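Local coordinates for SCO1 protein homolog (Bacillus subtilis, PDB 1XZO) that is needed to insert copper into the active site of cytochrome c oxidase and may also take part in copper homeostasis or redox signalling, at residues Thr53-Asp58 / Thr158-Ile163. Sequence-based numbering, arbitrary orientation.
Sequences TAHMTD and TPYDDI. With CD (cadmium ion), chain C; CA (calcium ion), chain I; CD (cadmium ion), chain F.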
loop_
_atom_site.group_PDB
_atom_site.type_symbol
_atom_site.label_atom_id
_atom_site.label_comp_id
_atom_site.label_asym_id
_atom_site.label_seq_id
_atom_site.Cartn_x
_atom_site.Cartn_y
_atom_site.Cartn_z
ATOM N N THR A 53 -3.056 8.653 -0.784
ATOM C CA THR A 53 -3.131 8.204 -2.160
ATOM C C THR A 53 -2.517 9.235 -3.101
ATOM O O THR A 53 -1.831 8.878 -4.020
ATOM C CB THR A 53 -4.565 7.872 -2.550
ATOM O OG1 THR A 53 -4.966 6.706 -1.705
ATOM C CG2 THR A 53 -4.532 7.428 -4.017
ATOM N N ALA A 54 -2.713 10.486 -2.739
ATOM C CA ALA A 54 -1.984 11.593 -3.427
ATOM C C ALA A 54 -0.473 11.483 -3.387
ATOM O O ALA A 54 0.184 11.566 -4.424
ATOM C CB ALA A 54 -2.431 12.885 -2.910
ATOM N N HIS A 55 0.114 11.245 -2.196
ATOM C CA HIS A 55 1.531 10.980 -2.051
ATOM C C HIS A 55 2.098 9.772 -2.838
ATOM O O HIS A 55 3.152 9.623 -3.350
ATOM C CB HIS A 55 1.919 10.929 -0.539
ATOM C CG HIS A 55 1.664 12.186 0.250
ATOM N ND1 HIS A 55 1.289 12.181 1.581
ATOM C CD2 HIS A 55 1.687 13.500 -0.114
ATOM C CE1 HIS A 55 1.122 13.421 2.006
ATOM N NE2 HIS A 55 1.360 14.224 0.990
ATOM N N MET A 56 1.152 8.697 -2.765
ATOM C CA MET A 56 1.542 7.480 -3.422
ATOM C C MET A 56 1.501 7.699 -4.899
ATOM O O MET A 56 2.283 7.122 -5.581
ATOM C CB MET A 56 0.680 6.211 -2.998
ATOM C CG MET A 56 1.441 4.957 -3.444
ATOM S SD MET A 56 2.791 4.369 -2.736
ATOM C CE MET A 56 3.646 3.930 -3.460
ATOM N N THR A 57 0.614 8.561 -5.345
ATOM C CA THR A 57 0.490 8.880 -6.784
ATOM C C THR A 57 1.801 9.585 -7.275
ATOM O O THR A 57 2.390 9.225 -8.298
ATOM C CB THR A 57 -0.728 9.707 -7.003
ATOM O OG1 THR A 57 -1.899 8.894 -6.856
ATOM C CG2 THR A 57 -0.811 10.172 -8.495
ATOM N N ASP A 58 2.299 10.490 -6.423
ATOM C CA ASP A 58 3.471 11.265 -6.808
ATOM C C ASP A 58 4.649 10.253 -6.667
ATOM O O ASP A 58 5.487 10.132 -7.522
ATOM C CB ASP A 58 3.434 12.749 -6.092
ATOM C CG ASP A 58 2.496 13.860 -6.932
ATOM O OD1 ASP A 58 2.472 13.526 -8.128
ATOM O OD2 ASP A 58 1.762 15.028 -6.690
ATOM N N THR A 158 6.548 12.806 3.429
ATOM C CA THR A 158 7.038 11.566 2.877
ATOM C C THR A 158 8.396 11.707 2.257
ATOM O O THR A 158 8.490 12.618 1.348
ATOM C CB THR A 158 5.987 11.053 1.851
ATOM O OG1 THR A 158 4.675 11.047 2.421
ATOM C CG2 THR A 158 6.322 9.712 1.313
ATOM N N PRO A 159 9.411 10.900 2.685
ATOM C CA PRO A 159 10.772 10.946 2.189
ATOM C C PRO A 159 10.895 10.244 0.883
ATOM O O PRO A 159 11.505 9.194 0.784
ATOM C CB PRO A 159 11.600 10.297 3.317
ATOM C CG PRO A 159 10.533 9.214 3.853
ATOM C CD PRO A 159 9.270 9.865 3.765
ATOM N N TYR A 160 10.384 10.877 -0.149
ATOM C CA TYR A 160 10.218 10.253 -1.465
ATOM C C TYR A 160 11.572 9.750 -1.928
ATOM O O TYR A 160 11.723 8.660 -2.462
ATOM C CB TYR A 160 9.619 11.238 -2.503
ATOM C CG TYR A 160 8.244 11.734 -2.246
ATOM C CD1 TYR A 160 7.124 10.916 -2.477
ATOM C CD2 TYR A 160 7.988 12.968 -1.717
ATOM C CE1 TYR A 160 5.942 11.340 -2.247
ATOM C CE2 TYR A 160 6.794 13.408 -1.515
ATOM C CZ TYR A 160 5.705 12.549 -1.756
ATOM O OH TYR A 160 4.472 13.074 -1.557
ATOM N N ASP A 161 12.630 10.599 -1.794
ATOM C CA ASP A 161 13.942 10.159 -2.267
ATOM C C ASP A 161 14.563 8.998 -1.488
ATOM O O ASP A 161 15.237 8.120 -2.089
ATOM C CB ASP A 161 14.923 11.387 -2.291
ATOM C CG ASP A 161 14.507 12.443 -3.307
ATOM O OD1 ASP A 161 14.374 13.690 -2.952
ATOM O OD2 ASP A 161 14.212 12.093 -4.490
ATOM N N ASP A 162 14.321 8.961 -0.195
ATOM C CA ASP A 162 14.754 7.811 0.587
ATOM C C ASP A 162 14.008 6.504 0.156
ATOM O O ASP A 162 14.610 5.429 0.039
ATOM C CB ASP A 162 14.513 8.078 2.055
ATOM C CG ASP A 162 15.111 7.027 2.894
ATOM O OD1 ASP A 162 16.228 6.586 2.501
ATOM O OD2 ASP A 162 14.505 6.496 3.874
ATOM N N ILE A 163 12.717 6.649 -0.009
ATOM C CA ILE A 163 11.828 5.476 -0.432
ATOM C C ILE A 163 12.365 4.998 -1.772
ATOM O O ILE A 163 12.669 3.823 -1.957
ATOM C CB ILE A 163 10.297 5.803 -0.522
ATOM C CG1 ILE A 163 9.568 6.266 0.744
ATOM C CG2 ILE A 163 9.519 4.519 -1.030
HETATM CD CD CD C . 1.925 16.390 1.066
HETATM CA CA CA I . 0.536 15.675 -5.894
HETATM CD CD CD F . 16.549 4.412 3.691
HETATM O O HOH W 1 -0.521 13.677 -6.231
HETATM O O HOH W 2 0.900 16.694 1.592
HETATM O O HOH W 3 0.875 17.535 -0.903
HETATM O O HOH W 4 18.408 5.994 4.519
HETATM O O HOH W 5 0.250 15.309 -3.141
#
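Y160 reaches across from the first turn of helix 160-170 and lays its phenol end against H55 of helix 52-65. The two side chains cross at about a right angle. Y160 OH sits 3.2 Å from H55 CD2 and meets the imidazole obliquely. The edge of the phenol also faces the helix backbone, with Y160 CE1 3.5 Å from H55 O near the plane of the tyrosine ring. T158 CB lies over one face of the Y160 ring, toward the rim, 3.9 Å above the plane. T158 OG1 comes within 3.7 Å of H55 ND1, but each is hydrogen-bonded to another mate: T158 OG1 to N153 O, H55 ND1 to G154 O. H55 CB points toward the other segment, and chi1 of -60° puts CG beside the backbone N. That leaves CD2 near the phenol oxygen and ND1 near the threonine hydroxyl. H55 NE2 binds a cadmium ion in this crystal at 2.2 Å. The ND1 bond to G154 O, together with this metal, probably limits rotation of the ring. K62 makes a cation-pi contact with Y160. An alanine in place of Y160 would probably leave H55 CD2 without the phenol oxygen beside it and K62 without its cation-pi partner. The contact joins helix 52-65 of the thioredoxin-like fold to the start of helix 160-170 and the residue before its N-cap. F139 of the central sheet touches both H55 and T158. The chemistry between the segments is mainly van der Waals, so H55 is held here by packing plus the ND1 bond to G154 O.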